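Local coordinates for protein serine--tRNA ligase, cytoplasmic (Candida albicans, PDB 3QO8) that attaches serine to tRNA(Ser) in two steps, first activating it with ATP as seryl-adenylate and then transferring it to the acceptor end of the tRNA, at residues Trp290-Val295 and Thr411-Leu416; Phe186-Leu191 and Ala297-Glu302; Ala356-Pro359 and Tyr364-Leu367. One frame throughout, in Å; residues are numbered along the deposited sequence.

Contact 1: Trp290-Val295 and Thr411-Leu416; sequences WGIFRV and TICCIL. With SSA (5'-O-(N-(L-seryl)-sulfamoyl)adenosine), chain B.
Cys413 presses its sulfur into the turn of backbone at Ile292 and Phe293, and this is the tight part of the contact. SG lies 3.6 Å from Ile292 CG1 and equally 3.6 Å from Phe293 N, with Phe293 CB a little farther away at 4.0 Å. The thiol reaches this place because SG stands opposite the carbonyl carbon of Cys413 (chi1 -64°), leaning toward the loop, while Cys413 CB comes in at the edge of the Phe293 ring. Beyond it the packing slackens: Ile292 extends its chain so that CD1 meets Ile412 CG2 at 4.4 Å. No hydrogen bond crosses the interface. At the solvent end Trp290 is exposed and poorly ordered and does not reach the helix. The other end of the loop meets the ligand. Val295 N donates to SSA N1 (2.9 Å, 170°, nearly straight) and Val295 O accepts from SSA N6 (2.9 Å), so the backbone reads the Watson-Crick edge of adenine, as expected of the motif 2 loop of a class II synthetase. Helix 408-419, the probable motif 3 helix, sends Arg410 to Phe293 O and into a cation-pi contact with the Phe293 ring. Leu158 of helix 154-160 lies against Ile292, helix 183-200 packs on Ile412, and Phe358 of strand 350-358 touches Cys413.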
loop_
_atom_site.group_PDB
_atom_site.type_symbol
_atom_site.label_atom_id
_atom_site.label_comp_id
_atom_site.label_asym_id
_atom_site.label_seq_id
_atom_site.Cartn_x
_atom_site.Cartn_y
_atom_site.Cartn_z
ATOM N N TRP A 290 -8.278 19.878 3.530
ATOM C CA TRP A 290 -7.187 20.097 2.593
ATOM C C TRP A 290 -5.833 19.861 3.261
ATOM O O TRP A 290 -5.673 20.057 4.469
ATOM C CB TRP A 290 -7.278 21.499 1.985
ATOM C CG TRP A 290 -7.027 21.560 0.488
ATOM C CD1 TRP A 290 -6.197 22.427 -0.167
ATOM C CD2 TRP A 290 -7.613 20.726 -0.528
ATOM N NE1 TRP A 290 -6.231 22.189 -1.521
ATOM C CE2 TRP A 290 -7.091 21.152 -1.769
ATOM C CE3 TRP A 290 -8.527 19.667 -0.509
ATOM C CZ2 TRP A 290 -7.455 20.554 -2.979
ATOM C CZ3 TRP A 290 -8.884 19.072 -1.715
ATOM C CH2 TRP A 290 -8.348 19.519 -2.930
ATOM N N GLY A 291 -4.874 19.409 2.463
ATOM C CA GLY A 291 -3.551 19.074 2.957
ATOM C C GLY A 291 -3.376 17.586 3.179
ATOM O O GLY A 291 -4.267 16.786 2.857
ATOM N N ILE A 292 -2.228 17.206 3.743
ATOM C CA ILE A 292 -1.917 15.794 3.973
ATOM C C ILE A 292 -1.894 15.514 5.476
ATOM O O ILE A 292 -1.167 14.634 5.954
ATOM C CB ILE A 292 -0.565 15.392 3.337
ATOM C CG1 ILE A 292 0.555 16.321 3.814
ATOM C CG2 ILE A 292 -0.671 15.425 1.820
ATOM C CD1 ILE A 292 1.934 15.908 3.321
ATOM N N PHE A 293 -2.693 16.278 6.215
ATOM C CA PHE A 293 -2.769 16.133 7.661
ATOM C C PHE A 293 -3.612 14.932 8.020
ATOM O O PHE A 293 -3.252 14.157 8.896
ATOM C CB PHE A 293 -3.359 17.401 8.312
ATOM C CG PHE A 293 -3.511 17.291 9.813
ATOM C CD1 PHE A 293 -2.500 17.726 10.660
ATOM C CD2 PHE A 293 -4.648 16.731 10.369
ATOM C CE1 PHE A 293 -2.635 17.621 12.039
ATOM C CE2 PHE A 293 -4.786 16.617 11.744
ATOM C CZ PHE A 293 -3.772 17.064 12.581
ATOM N N ARG A 294 -4.750 14.790 7.352
ATOM C CA ARG A 294 -5.625 13.656 7.581
ATOM C C ARG A 294 -5.987 13.065 6.237
ATOM O O ARG A 294 -6.787 13.645 5.498
ATOM C CB ARG A 294 -6.917 14.069 8.306
ATOM C CG ARG A 294 -7.832 12.873 8.548
ATOM C CD ARG A 294 -9.137 13.243 9.266
ATOM N NE ARG A 294 -8.876 13.760 10.598
ATOM C CZ ARG A 294 -8.563 13.006 11.649
ATOM N NH1 ARG A 294 -8.474 11.686 11.522
ATOM N NH2 ARG A 294 -8.340 13.575 12.829
ATOM N N VAL A 295 -5.384 11.921 5.917
ATOM C CA VAL A 295 -5.527 11.318 4.591
ATOM C C VAL A 295 -5.875 9.844 4.709
ATOM O O VAL A 295 -5.948 9.315 5.812
ATOM C CB VAL A 295 -4.233 11.482 3.770
ATOM C CG1 VAL A 295 -4.057 12.947 3.329
ATOM C CG2 VAL A 295 -3.024 11.002 4.588
ATOM N N THR A 411 3.609 14.741 10.227
ATOM C CA THR A 411 4.799 15.398 10.746
ATOM C C THR A 411 5.306 16.467 9.775
ATOM O O THR A 411 5.758 17.516 10.193
ATOM C CB THR A 411 5.913 14.384 11.069
ATOM O OG1 THR A 411 5.474 13.562 12.154
ATOM C CG2 THR A 411 7.194 15.098 11.478
ATOM N N ILE A 412 5.236 16.196 8.475
ATOM C CA ILE A 412 5.579 17.214 7.492
ATOM C C ILE A 412 4.703 18.447 7.677
ATOM O O ILE A 412 5.196 19.580 7.646
ATOM C CB ILE A 412 5.451 16.703 6.047
ATOM C CG1 ILE A 412 6.614 15.745 5.720
ATOM C CG2 ILE A 412 5.421 17.903 5.070
ATOM C CD1 ILE A 412 6.459 14.970 4.379
ATOM N N CYS A 413 3.407 18.240 7.892
ATOM C CA CYS A 413 2.514 19.388 8.112
ATOM C C CYS A 413 2.996 20.287 9.257
ATOM O O CYS A 413 2.971 21.511 9.154
ATOM C CB CYS A 413 1.087 18.919 8.388
ATOM S SG CYS A 413 0.340 18.062 6.984
ATOM N N CYS A 414 3.455 19.679 10.342
ATOM C CA CYS A 414 3.936 20.456 11.493
ATOM C C CYS A 414 5.225 21.216 11.165
ATOM O O CYS A 414 5.407 22.392 11.539
ATOM C CB CYS A 414 4.179 19.533 12.685
ATOM S SG CYS A 414 4.513 20.439 14.205
ATOM N N ILE A 415 6.127 20.534 10.470
ATOM C CA ILE A 415 7.347 21.158 9.988
ATOM C C ILE A 415 7.037 22.357 9.098
ATOM O O ILE A 415 7.617 23.436 9.260
ATOM C CB ILE A 415 8.216 20.131 9.214
ATOM C CG1 ILE A 415 8.815 19.120 10.210
ATOM C CG2 ILE A 415 9.310 20.851 8.413
ATOM C CD1 ILE A 415 9.451 17.913 9.577
ATOM N N LEU A 416 6.140 22.162 8.141
ATOM C CA LEU A 416 5.788 23.242 7.219
ATOM C C LEU A 416 5.358 24.498 7.973
ATOM O O LEU A 416 5.798 25.608 7.648
ATOM C CB LEU A 416 4.677 22.808 6.274
ATOM C CG LEU A 416 5.053 21.677 5.296
ATOM C CD1 LEU A 416 3.851 21.228 4.498
ATOM C CD2 LEU A 416 6.171 22.104 4.364
HETATM N N10 SSA B . -0.125 2.113 16.358
HETATM C CA SSA B . -0.601 3.306 17.056
HETATM C CB SSA B . 0.581 4.192 17.445
HETATM O OG SSA B . 1.167 4.794 16.273
HETATM C C9 SSA B . -1.557 4.073 16.187
HETATM O O9 SSA B . -1.766 3.751 15.023
HETATM N N8 SSA B . -2.150 5.119 16.755
HETATM S S1 SSA B . -2.952 6.227 15.921
HETATM O O1S SSA B . -4.189 5.741 15.380
HETATM O O2S SSA B . -3.199 7.340 16.777
HETATM O "O5'" SSA B . -2.068 6.743 14.770
HETATM C "C5'" SSA B . -0.751 7.206 15.010
HETATM C "C4'" SSA B . -0.547 8.546 14.295
HETATM O "O4'" SSA B . -0.740 8.462 12.878
HETATM C "C3'" SSA B . -1.509 9.626 14.735
HETATM O "O3'" SSA B . -1.095 10.168 15.998
HETATM C "C2'" SSA B . -1.386 10.610 13.578
HETATM O "O2'" SSA B . -0.185 11.396 13.713
HETATM C "C1'" SSA B . -1.212 9.700 12.362
HETATM N N9 SSA B . -2.510 9.489 11.689
HETATM C C8 SSA B . -3.563 8.800 12.158
HETATM N N7 SSA B . -4.558 8.860 11.247
HETATM C C5 SSA B . -4.108 9.585 10.207
HETATM C C6 SSA B . -4.667 9.963 9.001
HETATM N N6 SSA B . -5.930 9.578 8.714
HETATM N N1 SSA B . -3.940 10.708 8.137
HETATM C C2 SSA B . -2.691 11.081 8.441
HETATM N N3 SSA B . -2.121 10.719 9.598
HETATM C C4 SSA B . -2.819 9.985 10.494
#

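Contact 2: Phe186-Leu191 and Ala297-Glu302. With SSA (5'-O-(N-(L-seryl)-sulfamoyl)adenosine), chain B.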
loop_
_atom_site.group_PDB
_atom_site.type_symbol
_atom_site.label_atom_id
_atom_site.label_comp_id
_atom_site.label_asym_id
_atom_site.label_seq_id
_atom_site.Cartn_x
_atom_site.Cartn_y
_atom_site.Cartn_z
ATOM N N PHE A 186 11.022 14.130 -1.047
ATOM C CA PHE A 186 12.300 14.082 -0.324
ATOM C C PHE A 186 12.123 14.246 1.194
ATOM O O PHE A 186 12.803 13.590 1.989
ATOM C CB PHE A 186 13.271 15.139 -0.852
ATOM C CG PHE A 186 13.853 14.820 -2.213
ATOM C CD1 PHE A 186 14.157 13.520 -2.569
ATOM C CD2 PHE A 186 14.102 15.835 -3.128
ATOM C CE1 PHE A 186 14.713 13.227 -3.814
ATOM C CE2 PHE A 186 14.657 15.551 -4.384
ATOM C CZ PHE A 186 14.954 14.250 -4.724
ATOM N N LEU A 187 11.202 15.112 1.600
ATOM C CA LEU A 187 10.953 15.299 3.028
ATOM C C LEU A 187 10.319 14.058 3.645
ATOM O O LEU A 187 10.632 13.691 4.770
ATOM C CB LEU A 187 10.043 16.507 3.277
ATOM C CG LEU A 187 10.748 17.866 3.244
ATOM C CD1 LEU A 187 9.748 18.996 3.065
ATOM C CD2 LEU A 187 11.594 18.055 4.499
ATOM N N ASN A 188 9.384 13.449 2.927
ATOM C CA ASN A 188 8.758 12.230 3.415
ATOM C C ASN A 188 9.795 11.119 3.614
ATOM O O ASN A 188 9.847 10.492 4.668
ATOM C CB ASN A 188 7.641 11.783 2.477
ATOM C CG ASN A 188 6.630 10.898 3.171
ATOM O OD1 ASN A 188 5.990 11.304 4.151
ATOM N ND2 ASN A 188 6.447 9.703 2.651
ATOM N N GLN A 189 10.642 10.908 2.605
ATOM C CA GLN A 189 11.722 9.929 2.711
ATOM C C GLN A 189 12.707 10.283 3.824
ATOM O O GLN A 189 13.189 9.401 4.541
ATOM C CB GLN A 189 12.446 9.783 1.365
ATOM C CG GLN A 189 11.624 9.020 0.319
ATOM C CD GLN A 189 11.317 7.603 0.755
ATOM O OE1 GLN A 189 10.163 7.181 0.797
ATOM N NE2 GLN A 189 12.355 6.856 1.079
ATOM N N ALA A 190 13.012 11.574 3.961
ATOM C CA ALA A 190 13.901 12.032 5.014
ATOM C C ALA A 190 13.363 11.599 6.373
ATOM O O ALA A 190 14.100 11.066 7.193
ATOM C CB ALA A 190 14.084 13.586 4.960
ATOM N N LEU A 191 12.079 11.845 6.620
ATOM C CA LEU A 191 11.489 11.459 7.909
ATOM C C LEU A 191 11.496 9.946 8.128
ATOM O O LEU A 191 11.777 9.467 9.225
ATOM C CB LEU A 191 10.068 12.000 8.050
ATOM C CG LEU A 191 10.062 13.492 8.404
ATOM C CD1 LEU A 191 8.709 14.080 8.133
ATOM C CD2 LEU A 191 10.467 13.671 9.872
ATOM N N ALA A 297 -4.120 7.349 3.155
ATOM C CA ALA A 297 -2.886 6.559 3.029
ATOM C C ALA A 297 -1.736 7.424 3.499
ATOM O O ALA A 297 -1.622 8.580 3.087
ATOM C CB ALA A 297 -2.656 6.127 1.555
ATOM N N PHE A 298 -0.910 6.900 4.395
ATOM C CA PHE A 298 0.229 7.661 4.904
ATOM C C PHE A 298 1.301 6.704 5.386
ATOM O O PHE A 298 1.020 5.517 5.604
ATOM C CB PHE A 298 -0.201 8.650 6.023
ATOM C CG PHE A 298 -0.767 7.986 7.257
ATOM C CD1 PHE A 298 0.050 7.666 8.330
ATOM C CD2 PHE A 298 -2.123 7.689 7.343
ATOM C CE1 PHE A 298 -0.479 7.061 9.478
ATOM C CE2 PHE A 298 -2.654 7.068 8.458
ATOM C CZ PHE A 298 -1.842 6.758 9.536
ATOM N N GLU A 299 2.532 7.194 5.509
ATOM C CA GLU A 299 3.617 6.376 6.066
ATOM C C GLU A 299 3.820 6.643 7.556
ATOM O O GLU A 299 3.562 7.745 8.033
ATOM C CB GLU A 299 4.929 6.614 5.308
ATOM C CG GLU A 299 4.935 5.986 3.884
ATOM C CD GLU A 299 3.951 6.672 2.952
ATOM O OE1 GLU A 299 4.153 7.864 2.650
ATOM O OE2 GLU A 299 2.977 6.020 2.520
ATOM N N LYS A 300 4.296 5.640 8.287
ATOM C CA LYS A 300 4.499 5.804 9.722
ATOM C C LYS A 300 5.646 4.928 10.202
ATOM O O LYS A 300 5.699 3.726 9.900
ATOM C CB LYS A 300 3.208 5.480 10.501
ATOM C CG LYS A 300 3.340 5.660 12.044
ATOM C CD LYS A 300 1.960 5.637 12.773
ATOM C CE LYS A 300 1.148 4.362 12.452
ATOM N NZ LYS A 300 1.942 3.110 12.635
ATOM N N ILE A 301 6.573 5.550 10.921
ATOM C CA ILE A 301 7.551 4.836 11.721
ATOM C C ILE A 301 6.960 4.623 13.116
ATOM O O ILE A 301 6.606 5.579 13.810
ATOM C CB ILE A 301 8.886 5.599 11.824
ATOM C CG1 ILE A 301 9.440 5.893 10.417
ATOM C CG2 ILE A 301 9.885 4.803 12.673
ATOM C CD1 ILE A 301 9.503 4.657 9.514
ATOM N N GLU A 302 6.885 3.356 13.510
ATOM C CA GLU A 302 6.195 2.894 14.699
ATOM C C GLU A 302 7.200 2.295 15.687
ATOM O O GLU A 302 8.108 1.562 15.287
ATOM C CB GLU A 302 5.222 1.777 14.273
ATOM C CG GLU A 302 4.415 1.156 15.409
ATOM C CD GLU A 302 3.279 2.058 15.884
ATOM O OE1 GLU A 302 3.195 3.211 15.399
ATOM O OE2 GLU A 302 2.463 1.607 16.732
HETATM N N10 SSA B . -0.125 2.113 16.358
HETATM C CA SSA B . -0.601 3.306 17.056
HETATM C CB SSA B . 0.581 4.192 17.445
HETATM O OG SSA B . 1.167 4.794 16.273
HETATM C C9 SSA B . -1.557 4.073 16.187
HETATM O O9 SSA B . -1.766 3.751 15.023
HETATM N N8 SSA B . -2.150 5.119 16.755
HETATM S S1 SSA B . -2.952 6.227 15.921
HETATM O O1S SSA B . -4.189 5.741 15.380
HETATM O O2S SSA B . -3.199 7.340 16.777
HETATM O "O5'" SSA B . -2.068 6.743 14.770
HETATM C "C5'" SSA B . -0.751 7.206 15.010
HETATM C "C4'" SSA B . -0.547 8.546 14.295
HETATM O "O4'" SSA B . -0.740 8.462 12.878
HETATM C "C3'" SSA B . -1.509 9.626 14.735
HETATM O "O3'" SSA B . -1.095 10.168 15.998
HETATM C "C2'" SSA B . -1.386 10.610 13.578
HETATM O "O2'" SSA B . -0.185 11.396 13.713
HETATM C "C1'" SSA B . -1.212 9.700 12.362
HETATM N N9 SSA B . -2.510 9.489 11.689
HETATM C C8 SSA B . -3.563 8.800 12.158
HETATM N N7 SSA B . -4.558 8.860 11.247
HETATM C C5 SSA B . -4.108 9.585 10.207
HETATM C C6 SSA B . -4.667 9.963 9.001
HETATM N N6 SSA B . -5.930 9.578 8.714
HETATM N N1 SSA B . -3.940 10.708 8.137
HETATM C C2 SSA B . -2.691 11.081 8.441
HETATM N N3 SSA B . -2.121 10.719 9.598
HETATM C C4 SSA B . -2.819 9.985 10.494
#
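Asn188 carries its amide toward the strand with CG trans to the backbone N (chi1 -157°), and Glu299 bends at chi2 (67°) to present its carboxylate to it. Asn188 ND2 then donates to Glu299 OE1 at 2.9 Å with an N-H...O angle of 145°. The two flat groups are almost perpendicular; OE1 accepts through its anti lone pair and lies somewhat out of the amide plane. Each group has further holds: Thr408 OG1 bonds Asn188 OD1, Ser276 OG bonds Glu299 OE2, and Gln208 of the second subunit bonds Glu299 OE1. A looser touch brings Ile301 CG1 to 4.4 Å from Leu191 O. Helix 183-200, whose Gln189 bonds Asn193 of the second subunit, and strand 297-307 probably correspond to the dimer-forming motif 1 helix and the second strand of motif 2, as in other class II synthetases. Strand alternation sends Glu299 and Ile301 to the helix and leaves Phe298, Lys300 and Glu302 for the ligand. Adenine lies over one face of the Phe298 ring, SSA C5 3.4 Å from Phe298 CE2. Glu302 grips the seryl group twice, OE1 taking SSA OG at 2.7 Å and OE2 taking SSA N10 at 2.7 Å. Lys300 NZ, 3.0 Å from Glu302 OE1, approaches from above the carboxylate plane in a salt bridge.

Contact 3: Ala356-Pro359 and Tyr364-Leu367; sequences AWFP and YKEL. With MG (magnesium ion), chain C; SSA (5'-O-(N-(L-seryl)-sulfamoyl)adenosine), chain B.
Ala356 and Lys365 supply the backbone bonds of this contact as an antiparallel hydrogen-bonded pair: Ala356 N to Lys365 O and Lys365 N to Ala356 O both measure 2.8 Å. Next along is the non-hydrogen-bonded pair Trp357-Tyr364; with only four residues between the segments, this pairing makes a beta hairpin of strands 350-358 and 363-372. Its aromatic component lies on the sheet face of that second pair. A chi1 of -178° swings the Trp357 indole beside its own carbonyl carbon and brings the CE3 edge over the centre of the Tyr364 ring, a T-shaped stack with centroids 5.0 Å apart and planes at 68°. Apolar contacts occupy the face of Ala356 and Lys365. Ala356 CB is packed hard against Leu367 CD1 at 3.4 Å, and Phe358 lies crosswise to the lysine stem, CD1 3.5 Å from Lys365 CG, with Leu367 CD2 at its ring edge. Polar ligand contacts belong to the second strand alone. Glu366 OE2 coordinates magnesium at 2.4 Å and accepts from SSA O3' at 2.7 Å; Leu367 O takes SSA O2' at 3.1 Å. Ser369, SSA O2S and three waters complete six coordination, so one carboxylate oxygen holds the ribose directly and the sulfamoyl group through the metal. Helix 408-419 backs the hairpin, with Cys414 against Ala356 and Glu417 against Phe358, while the loop at Pro139 and Glu140 covers the Trp357-Tyr364 side and strand 334-338 flanks strand 350-358.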
loop_
_atom_site.group_PDB
_atom_site.type_symbol
_atom_site.label_atom_id
_atom_site.label_comp_id
_atom_site.label_asym_id
_atom_site.label_seq_id
_atom_site.Cartn_x
_atom_site.Cartn_y
_atom_site.Cartn_z
ATOM N N ALA A 356 1.670 18.309 18.857
ATOM C CA ALA A 356 2.657 19.317 18.501
ATOM C C ALA A 356 1.944 20.620 18.181
ATOM O O ALA A 356 0.791 20.616 17.755
ATOM C CB ALA A 356 3.475 18.866 17.291
ATOM N N TRP A 357 2.644 21.730 18.383
ATOM C CA TRP A 357 2.076 23.039 18.119
ATOM C C TRP A 357 2.055 23.346 16.628
ATOM O O TRP A 357 3.082 23.285 15.961
ATOM C CB TRP A 357 2.873 24.115 18.865
ATOM C CG TRP A 357 2.333 25.519 18.696
ATOM C CD1 TRP A 357 2.919 26.558 18.016
ATOM C CD2 TRP A 357 1.105 26.033 19.231
ATOM N NE1 TRP A 357 2.122 27.691 18.103
ATOM C CE2 TRP A 357 1.008 27.389 18.843
ATOM C CE3 TRP A 357 0.080 25.480 20.010
ATOM C CZ2 TRP A 357 -0.076 28.193 19.202
ATOM C CZ3 TRP A 357 -0.990 26.280 20.371
ATOM C CH2 TRP A 357 -1.059 27.624 19.969
ATOM N N PHE A 358 0.874 23.674 16.111
ATOM C CA PHE A 358 0.729 24.142 14.744
ATOM C C PHE A 358 0.453 25.655 14.811
ATOM O O PHE A 358 -0.662 26.070 15.137
ATOM C CB PHE A 358 -0.433 23.406 14.053
ATOM C CG PHE A 358 -0.077 22.022 13.526
ATOM C CD1 PHE A 358 0.288 20.993 14.392
ATOM C CD2 PHE A 358 -0.131 21.753 12.167
ATOM C CE1 PHE A 358 0.609 19.715 13.903
ATOM C CE2 PHE A 358 0.189 20.495 11.668
ATOM C CZ PHE A 358 0.568 19.465 12.539
ATOM N N PRO A 359 1.466 26.484 14.514
ATOM C CA PRO A 359 1.298 27.916 14.813
ATOM C C PRO A 359 0.296 28.636 13.915
ATOM O O PRO A 359 -0.242 29.644 14.354
ATOM C CB PRO A 359 2.705 28.490 14.638
ATOM C CG PRO A 359 3.387 27.532 13.677
ATOM C CD PRO A 359 2.821 26.171 14.015
ATOM N N TYR A 364 -2.524 22.904 19.426
ATOM C CA TYR A 364 -1.797 21.654 19.530
ATOM C C TYR A 364 -2.564 20.578 18.779
ATOM O O TYR A 364 -3.776 20.444 18.950
ATOM C CB TYR A 364 -1.682 21.245 20.992
ATOM C CG TYR A 364 -0.665 22.037 21.785
ATOM C CD1 TYR A 364 0.703 21.830 21.593
ATOM C CD2 TYR A 364 -1.068 22.959 22.751
ATOM C CE1 TYR A 364 1.637 22.535 22.325
ATOM C CE2 TYR A 364 -0.138 23.673 23.491
ATOM C CZ TYR A 364 1.212 23.452 23.275
ATOM O OH TYR A 364 2.154 24.130 23.995
ATOM N N LYS A 365 -1.857 19.803 17.959
ATOM C CA LYS A 365 -2.485 18.715 17.192
ATOM C C LYS A 365 -1.774 17.402 17.420
ATOM O O LYS A 365 -0.549 17.348 17.429
ATOM C CB LYS A 365 -2.450 19.017 15.691
ATOM C CG LYS A 365 -2.985 20.401 15.314
ATOM C CD LYS A 365 -4.488 20.418 15.294
ATOM C CE LYS A 365 -5.013 20.227 13.885
ATOM N NZ LYS A 365 -6.498 20.332 13.847
ATOM N N GLU A 366 -2.548 16.337 17.565
ATOM C CA GLU A 366 -1.992 15.017 17.812
ATOM C C GLU A 366 -1.019 14.545 16.710
ATOM O O GLU A 366 -1.382 14.499 15.540
ATOM C CB GLU A 366 -3.136 14.024 17.926
ATOM C CG GLU A 366 -2.661 12.587 18.094
ATOM C CD GLU A 366 -3.722 11.583 17.701
ATOM O OE1 GLU A 366 -4.920 11.938 17.703
ATOM O OE2 GLU A 366 -3.354 10.436 17.391
ATOM N N LEU A 367 0.210 14.193 17.085
ATOM C CA LEU A 367 1.158 13.556 16.146
ATOM C C LEU A 367 1.532 12.138 16.584
ATOM O O LEU A 367 2.058 11.355 15.798
ATOM C CB LEU A 367 2.461 14.357 16.039
ATOM C CG LEU A 367 2.406 15.757 15.420
ATOM C CD1 LEU A 367 3.814 16.216 15.116
ATOM C CD2 LEU A 367 1.573 15.763 14.153
HETATM MG MG MG C . -4.369 8.525 18.479
HETATM N N10 SSA B . -0.125 2.113 16.358
HETATM C CA SSA B . -0.601 3.306 17.056
HETATM C CB SSA B . 0.581 4.192 17.445
HETATM O OG SSA B . 1.167 4.794 16.273
HETATM C C9 SSA B . -1.557 4.073 16.187
HETATM O O9 SSA B . -1.766 3.751 15.023
HETATM N N8 SSA B . -2.150 5.119 16.755
HETATM S S1 SSA B . -2.952 6.227 15.921
HETATM O O1S SSA B . -4.189 5.741 15.380
HETATM O O2S SSA B . -3.199 7.340 16.777
HETATM O "O5'" SSA B . -2.068 6.743 14.770
HETATM C "C5'" SSA B . -0.751 7.206 15.010
HETATM C "C4'" SSA B . -0.547 8.546 14.295
HETATM O "O4'" SSA B . -0.740 8.462 12.878
HETATM C "C3'" SSA B . -1.509 9.626 14.735
HETATM O "O3'" SSA B . -1.095 10.168 15.998
HETATM C "C2'" SSA B . -1.386 10.610 13.578
HETATM O "O2'" SSA B . -0.185 11.396 13.713
HETATM C "C1'" SSA B . -1.212 9.700 12.362
HETATM N N9 SSA B . -2.510 9.489 11.689
HETATM C C8 SSA B . -3.563 8.800 12.158
HETATM N N7 SSA B . -4.558 8.860 11.247
HETATM C C5 SSA B . -4.108 9.585 10.207
HETATM C C6 SSA B . -4.667 9.963 9.001
HETATM N N6 SSA B . -5.930 9.578 8.714
HETATM N N1 SSA B . -3.940 10.708 8.137
HETATM C C2 SSA B . -2.691 11.081 8.441
HETATM N N3 SSA B . -2.121 10.719 9.598
HETATM C C4 SSA B . -2.819 9.985 10.494
HETATM O O HOH W 1 -6.618 8.823 17.385
HETATM O O HOH W 2 -5.483 9.783 20.172
HETATM O O HOH W 3 -5.226 6.234 19.356
#

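In the fold
The three contacts share the ligand and its magnesium: contact 1 holds the edge of adenine, contact 2 its face and the seryl group, contact 3 the ribose hydroxyls and the metal. Helix segment 411-416 lies between the other two. On one side Ile412 CD1 packs on Asn188 N of contact 2 at 3.6 Å; on another Cys414 SG meets Ala356 CB of contact 3, also at 3.6 Å. The loop 290-295 reaches contact 3 separately, Phe293 CZ lying 3.6 Å from Lys365 CE. Contact 1 is accordingly central, its centre 11 Å from that of contact 2 and 10 Å from that of contact 3. Contacts 2 and 3, with centres 17 Å apart, do not touch, yet share the same sheet.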